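Local coordinates for conserved hypothetical protein (Thermoplasma acidophilum DSM 1728, PDB 1Q7H) that is of unknown function but carries a PUA domain behind an N-terminal pre-PUA region and probably binds RNA, perhaps in translation initiation, at residues S3-W16 / E29-Y43. Residues are numbered along the deposited sequence; the frame is centred on the assembly and turned at random.
Sequences SKHFISKKEAKRIW and ESLEVAAQKSASAYY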
loop_
_atom_site.group_PDB
_atom_site.type_symbol
_atom_site.label_atom_id
_atom_site.label_comp_id
_atom_site.label_asym_id
_atom_site.label_seq_id
_atom_site.Cartn_x
_atom_site.Cartn_y
_atom_site.Cartn_z
ATOM N N SER A 3 -19.517 0.777 -15.956
ATOM C CA SER A 3 -18.076 0.876 -16.319
ATOM C C SER A 3 -17.254 -0.150 -15.538
ATOM O O SER A 3 -16.039 -0.241 -15.703
ATOM C CB SER A 3 -17.562 2.289 -16.032
ATOM O OG SER A 3 -16.374 2.549 -16.760
ATOM N N LYS A 4 -17.927 -0.914 -14.683
ATOM C CA LYS A 4 -17.276 -1.957 -13.898
ATOM C C LYS A 4 -17.696 -3.314 -14.450
ATOM O O LYS A 4 -18.801 -3.460 -14.969
ATOM C CB LYS A 4 -17.709 -1.898 -12.432
ATOM C CG LYS A 4 -17.300 -0.665 -11.659
ATOM C CD LYS A 4 -17.748 -0.824 -10.215
ATOM C CE LYS A 4 -17.494 0.413 -9.389
ATOM N NZ LYS A 4 -18.007 0.212 -8.003
ATOM N N HIS A 5 -16.824 -4.307 -14.315
ATOM C CA HIS A 5 -17.122 -5.657 -14.783
ATOM C C HIS A 5 -16.467 -6.677 -13.871
ATOM O O HIS A 5 -15.292 -6.550 -13.540
ATOM C CB HIS A 5 -16.556 -5.893 -16.190
ATOM C CG HIS A 5 -17.132 -5.009 -17.249
ATOM N ND1 HIS A 5 -18.274 -5.336 -17.953
ATOM C CD2 HIS A 5 -16.695 -3.836 -17.767
ATOM C CE1 HIS A 5 -18.510 -4.407 -18.860
ATOM N NE2 HIS A 5 -17.564 -3.485 -18.769
ATOM N N PHE A 6 -17.212 -7.692 -13.464
ATOM C CA PHE A 6 -16.614 -8.739 -12.657
ATOM C C PHE A 6 -15.751 -9.500 -13.649
ATOM O O PHE A 6 -16.165 -9.728 -14.794
ATOM C CB PHE A 6 -17.683 -9.647 -12.065
ATOM C CG PHE A 6 -18.330 -9.078 -10.839
ATOM C CD1 PHE A 6 -17.772 -9.294 -9.579
ATOM C CD2 PHE A 6 -19.471 -8.288 -10.941
ATOM C CE1 PHE A 6 -18.339 -8.730 -8.441
ATOM C CE2 PHE A 6 -20.046 -7.717 -9.806
ATOM C CZ PHE A 6 -19.482 -7.938 -8.556
ATOM N N ILE A 7 -14.544 -9.858 -13.227
ATOM C CA ILE A 7 -13.630 -10.570 -14.094
ATOM C C ILE A 7 -13.696 -12.067 -13.847
ATOM O O ILE A 7 -14.206 -12.513 -12.823
ATOM C CB ILE A 7 -12.174 -10.046 -13.912
ATOM C CG1 ILE A 7 -11.699 -10.235 -12.477
ATOM C CG2 ILE A 7 -12.117 -8.567 -14.244
ATOM C CD1 ILE A 7 -10.318 -9.653 -12.223
ATOM N N SER A 8 -13.202 -12.844 -14.807
ATOM C CA SER A 8 -13.205 -14.297 -14.692
ATOM C C SER A 8 -12.387 -14.767 -13.484
ATOM O O SER A 8 -11.617 -14.011 -12.888
ATOM C CB SER A 8 -12.621 -14.931 -15.957
ATOM O OG SER A 8 -11.212 -14.725 -16.020
ATOM N N LYS A 9 -12.564 -16.035 -13.143
ATOM C CA LYS A 9 -11.859 -16.654 -12.039
ATOM C C LYS A 9 -10.350 -16.619 -12.325
ATOM O O LYS A 9 -9.546 -16.319 -11.441
ATOM C CB LYS A 9 -12.348 -18.100 -11.891
ATOM C CG LYS A 9 -12.275 -18.678 -10.481
ATOM C CD LYS A 9 -10.842 -18.892 -10.017
ATOM C CE LYS A 9 -10.805 -19.482 -8.610
ATOM N NZ LYS A 9 -11.489 -20.805 -8.528
ATOM N N LYS A 10 -9.962 -16.908 -13.563
ATOM C CA LYS A 10 -8.546 -16.911 -13.915
ATOM C C LYS A 10 -7.923 -15.522 -13.859
ATOM O O LYS A 10 -6.761 -15.375 -13.486
ATOM C CB LYS A 10 -8.340 -17.540 -15.296
ATOM C CG LYS A 10 -8.630 -19.036 -15.308
ATOM C CD LYS A 10 -8.472 -19.665 -16.690
ATOM C CE LYS A 10 -7.037 -19.614 -17.184
ATOM N NZ LYS A 10 -6.886 -20.363 -18.466
ATOM N N GLU A 11 -8.687 -14.501 -14.226
ATOM C CA GLU A 11 -8.174 -13.141 -14.178
ATOM C C GLU A 11 -7.966 -12.750 -12.711
ATOM O O GLU A 11 -6.934 -12.196 -12.354
ATOM C CB GLU A 11 -9.160 -12.179 -14.845
ATOM C CG GLU A 11 -9.288 -12.374 -16.346
ATOM C CD GLU A 11 -8.182 -11.687 -17.133
ATOM O OE1 GLU A 11 -7.216 -11.187 -16.519
ATOM O OE2 GLU A 11 -8.278 -11.650 -18.375
ATOM N N ALA A 12 -8.950 -13.051 -11.869
ATOM C CA ALA A 12 -8.871 -12.732 -10.450
ATOM C C ALA A 12 -7.657 -13.398 -9.821
ATOM O O ALA A 12 -6.907 -12.772 -9.075
ATOM C CB ALA A 12 -10.137 -13.189 -9.736
ATOM N N LYS A 13 -7.459 -14.671 -10.139
ATOM C CA LYS A 13 -6.345 -15.423 -9.586
ATOM C C LYS A 13 -5.021 -14.691 -9.744
ATOM O O LYS A 13 -4.187 -14.713 -8.840
ATOM C CB LYS A 13 -6.262 -16.802 -10.244
ATOM C CG LYS A 13 -5.252 -17.736 -9.606
ATOM C CD LYS A 13 -5.229 -19.069 -10.336
ATOM C CE LYS A 13 -4.189 -20.017 -9.758
ATOM N NZ LYS A 13 -4.483 -20.375 -8.339
ATOM N N ARG A 14 -4.821 -14.037 -10.882
ATOM C CA ARG A 14 -3.576 -13.314 -11.106
ATOM C C ARG A 14 -3.401 -12.213 -10.063
ATOM O O ARG A 14 -2.304 -11.993 -9.548
ATOM C CB ARG A 14 -3.555 -12.691 -12.503
ATOM C CG ARG A 14 -2.287 -11.893 -12.782
ATOM C CD ARG A 14 -2.269 -11.334 -14.187
ATOM N NE ARG A 14 -3.219 -10.244 -14.369
ATOM C CZ ARG A 14 -2.935 -8.965 -14.159
ATOM N NH1 ARG A 14 -1.718 -8.612 -13.759
ATOM N NH2 ARG A 14 -3.865 -8.040 -14.360
ATOM N N ILE A 15 -4.486 -11.514 -9.762
ATOM C CA ILE A 15 -4.435 -10.442 -8.786
ATOM C C ILE A 15 -4.241 -11.010 -7.382
ATOM O O ILE A 15 -3.511 -10.433 -6.582
ATOM C CB ILE A 15 -5.718 -9.591 -8.835
ATOM C CG1 ILE A 15 -5.953 -9.099 -10.266
ATOM C CG2 ILE A 15 -5.597 -8.411 -7.905
ATOM C CD1 ILE A 15 -4.811 -8.290 -10.829
ATOM N N TRP A 16 -4.874 -12.144 -7.085
ATOM C CA TRP A 16 -4.718 -12.752 -5.763
ATOM C C TRP A 16 -3.258 -13.111 -5.537
ATOM O O TRP A 16 -2.702 -12.876 -4.457
ATOM C CB TRP A 16 -5.540 -14.037 -5.622
ATOM C CG TRP A 16 -7.006 -13.900 -5.903
ATOM C CD1 TRP A 16 -7.757 -12.761 -5.845
ATOM C CD2 TRP A 16 -7.903 -14.957 -6.264
ATOM N NE1 TRP A 16 -9.070 -13.044 -6.153
ATOM C CE2 TRP A 16 -9.185 -14.383 -6.415
ATOM C CE3 TRP A 16 -7.745 -16.333 -6.481
ATOM C CZ2 TRP A 16 -10.302 -15.138 -6.770
ATOM C CZ3 TRP A 16 -8.857 -17.084 -6.836
ATOM C CH2 TRP A 16 -10.119 -16.484 -6.977
ATOM N N GLU A 29 -11.655 -14.213 -3.567
ATOM C CA GLU A 29 -12.514 -13.031 -3.647
ATOM C C GLU A 29 -12.781 -12.663 -5.111
ATOM O O GLU A 29 -11.853 -12.580 -5.917
ATOM C CB GLU A 29 -11.841 -11.853 -2.944
ATOM C CG GLU A 29 -11.389 -12.156 -1.520
ATOM C CD GLU A 29 -12.355 -11.648 -0.460
ATOM O OE1 GLU A 29 -13.444 -11.145 -0.821
ATOM O OE2 GLU A 29 -12.017 -11.754 0.743
ATOM N N SER A 30 -14.044 -12.454 -5.467
ATOM C CA SER A 30 -14.351 -12.081 -6.841
ATOM C C SER A 30 -14.094 -10.591 -6.966
ATOM O O SER A 30 -14.328 -9.836 -6.026
ATOM C CB SER A 30 -15.803 -12.426 -7.201
ATOM O OG SER A 30 -16.722 -11.768 -6.359
ATOM N N LEU A 31 -13.619 -10.172 -8.132
ATOM C CA LEU A 31 -13.272 -8.776 -8.356
ATOM C C LEU A 31 -13.953 -8.093 -9.540
ATOM O O LEU A 31 -14.250 -8.728 -10.551
ATOM C CB LEU A 31 -11.753 -8.681 -8.558
ATOM C CG LEU A 31 -10.850 -9.385 -7.534
ATOM C CD1 LEU A 31 -9.427 -9.462 -8.059
ATOM C CD2 LEU A 31 -10.890 -8.628 -6.207
ATOM N N GLU A 32 -14.198 -6.792 -9.406
ATOM C CA GLU A 32 -14.761 -6.008 -10.495
ATOM C C GLU A 32 -13.630 -5.085 -10.901
ATOM O O GLU A 32 -12.886 -4.606 -10.048
ATOM C CB GLU A 32 -15.930 -5.149 -10.047
ATOM C CG GLU A 32 -17.105 -5.898 -9.507
ATOM C CD GLU A 32 -18.226 -4.954 -9.160
ATOM O OE1 GLU A 32 -19.002 -4.585 -10.068
ATOM O OE2 GLU A 32 -18.310 -4.556 -7.981
ATOM N N VAL A 33 -13.487 -4.836 -12.193
ATOM C CA VAL A 33 -12.422 -3.969 -12.654
ATOM C C VAL A 33 -13.014 -2.740 -13.329
ATOM O O VAL A 33 -14.095 -2.803 -13.900
ATOM C CB VAL A 33 -11.495 -4.726 -13.634
ATOM C CG1 VAL A 33 -12.247 -5.056 -14.924
ATOM C CG2 VAL A 33 -10.246 -3.907 -13.905
ATOM N N ALA A 34 -12.305 -1.620 -13.242
ATOM C CA ALA A 34 -12.747 -0.373 -13.852
ATOM C C ALA A 34 -11.510 0.348 -14.376
ATOM O O ALA A 34 -10.406 0.108 -13.891
ATOM C CB ALA A 34 -13.473 0.481 -12.823
ATOM N N ALA A 35 -11.683 1.236 -15.352
ATOM C CA ALA A 35 -10.542 1.940 -15.928
ATOM C C ALA A 35 -10.612 3.470 -16.000
ATOM O O ALA A 35 -11.637 4.088 -15.721
ATOM C CB ALA A 35 -10.256 1.381 -17.314
ATOM N N GLN A 36 -9.473 4.053 -16.368
ATOM C CA GLN A 36 -9.284 5.492 -16.543
ATOM C C GLN A 36 -8.115 5.567 -17.523
ATOM O O GLN A 36 -7.596 6.643 -17.824
ATOM C CB GLN A 36 -8.868 6.170 -15.235
ATOM C CG GLN A 36 -9.832 6.024 -14.067
ATOM C CD GLN A 36 -11.093 6.845 -14.215
ATOM O OE1 GLN A 36 -11.052 7.985 -14.677
ATOM N NE2 GLN A 36 -12.224 6.281 -13.795
ATOM N N LYS A 37 -7.710 4.389 -17.996
ATOM C CA LYS A 37 -6.599 4.213 -18.930
ATOM C C LYS A 37 -5.314 4.901 -18.495
ATOM O O LYS A 37 -4.344 4.969 -19.242
ATOM C CB LYS A 37 -7.002 4.653 -20.339
ATOM C CG LYS A 37 -7.813 3.587 -21.058
ATOM C CD LYS A 37 -7.005 2.300 -21.172
ATOM C CE LYS A 37 -7.897 1.115 -21.478
ATOM N NZ LYS A 37 -7.422 0.313 -22.641
ATOM N N SER A 38 -5.327 5.404 -17.269
ATOM C CA SER A 38 -4.170 6.045 -16.659
ATOM C C SER A 38 -3.924 5.160 -15.443
ATOM O O SER A 38 -2.918 5.284 -14.738
ATOM C CB SER A 38 -4.512 7.476 -16.227
ATOM O OG SER A 38 -5.642 7.501 -15.373
ATOM N N ALA A 39 -4.881 4.260 -15.229
ATOM C CA ALA A 39 -4.867 3.306 -14.132
ATOM C C ALA A 39 -6.191 2.552 -14.117
ATOM O O ALA A 39 -7.200 3.038 -14.623
ATOM C CB ALA A 39 -4.666 4.033 -12.802
ATOM N N SER A 40 -6.169 1.355 -13.546
ATOM C CA SER A 40 -7.355 0.518 -13.421
ATOM C C SER A 40 -7.477 0.172 -11.944
ATOM O O SER A 40 -6.494 0.244 -11.207
ATOM C CB SER A 40 -7.190 -0.764 -14.234
ATOM O OG SER A 40 -6.916 -0.463 -15.588
ATOM N N ALA A 41 -8.673 -0.198 -11.511
ATOM C CA ALA A 41 -8.870 -0.554 -10.119
ATOM C C ALA A 41 -9.696 -1.814 -10.013
ATOM O O ALA A 41 -10.605 -2.039 -10.808
ATOM C CB ALA A 41 -9.556 0.590 -9.362
ATOM N N TYR A 42 -9.359 -2.641 -9.031
ATOM C CA TYR A 42 -10.082 -3.878 -8.780
ATOM C C TYR A 42 -10.837 -3.681 -7.465
ATOM O O TYR A 42 -10.242 -3.388 -6.424
ATOM C CB TYR A 42 -9.094 -5.033 -8.689
ATOM C CG TYR A 42 -8.305 -5.220 -9.964
ATOM C CD1 TYR A 42 -8.753 -6.090 -10.958
ATOM C CD2 TYR A 42 -7.131 -4.493 -10.197
ATOM C CE1 TYR A 42 -8.052 -6.233 -12.161
ATOM C CE2 TYR A 42 -6.428 -4.629 -11.388
ATOM C CZ TYR A 42 -6.896 -5.499 -12.368
ATOM O OH TYR A 42 -6.222 -5.615 -13.564
ATOM N N TYR A 43 -12.156 -3.822 -7.536
ATOM C CA TYR A 43 -13.042 -3.639 -6.398
ATOM C C TYR A 43 -13.493 -4.948 -5.773
ATOM O O TYR A 43 -13.636 -5.964 -6.463
ATOM C CB TYR A 43 -14.314 -2.902 -6.829
ATOM C CG TYR A 43 -14.148 -1.467 -7.283
ATOM C CD1 TYR A 43 -14.680 -0.417 -6.533
ATOM C CD2 TYR A 43 -13.497 -1.158 -8.478
ATOM C CE1 TYR A 43 -14.565 0.901 -6.956
ATOM C CE2 TYR A 43 -13.381 0.159 -8.912
ATOM C CZ TYR A 43 -13.914 1.181 -8.146
ATOM O OH TYR A 43 -13.795 2.486 -8.565
HETATM O O HOH W 1 -14.025 0.906 -17.129
HETATM O O HOH W 2 -13.945 -12.335 -9.998
HETATM O O HOH W 3 -3.718 -5.259 -14.239
#
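Trp16 and Glu29 tie the helix starting at Lys9 to the chain entering strand 32-35. Trp16 NE1 donates to Glu29 O at 2.8 Å, in the carbonyl plane and on a lone pair. The acceptor sits at the ring edge, and the N-H...O angle is bent to 132°. An alanine in place of Trp16 would probably leave Glu29 O without this donor and open a gap beside Leu31. The carboxylate of Glu29 turns elsewhere, to the hydroxyl of Tyr65.

Leu31 sends CD1 against the helix, 3.8 Å from Ile15 CB, with Ala12 and the Trp16 ring also close. Ile15 CD1 lies over one face of the Tyr42 ring, 3.8 Å from CZ. Ile7 CD1 meets the edge of the same ring. Ile7 holds CG1 in the cramped slot flanked by N and C (chi1 60°) and runs straight on (chi2 -176°), which brings CD1 against Leu31 CB and Tyr42 CD1, while Ile7 CG2 packs against Val33 CG1 at 3.6 Å. Water 3 links Arg14 NH2 to Tyr42 OH.

On the other face of the sheet, the extended Lys4 chain crosses the Tyr43 side chain at about a right angle. Lys4 CE and NZ both lie over one face of the Tyr43 ring, and Lys4 NZ makes a cation-pi contact 4.0 Å from the Tyr43 ring centroid. Glu32 also lies flat over the Phe6 ring, although the modelled spacing is doubtfully tight.

His5 and Val33 form an antiparallel hydrogen-bonded pair, with Val33 N to His5 O at 2.8 Å. Ile7 N extends the pairing to Leu31 O at 2.9 Å, and water 2 bridges Ile7 O and Leu31 N. Ser8 then N-caps the helix through Glu11 N. Strand 5-6 thus edges a five-stranded antiparallel sheet whose strands lie in sequence order, and the helix packs on one face, an alpha+beta arrangement in this pre-PUA region.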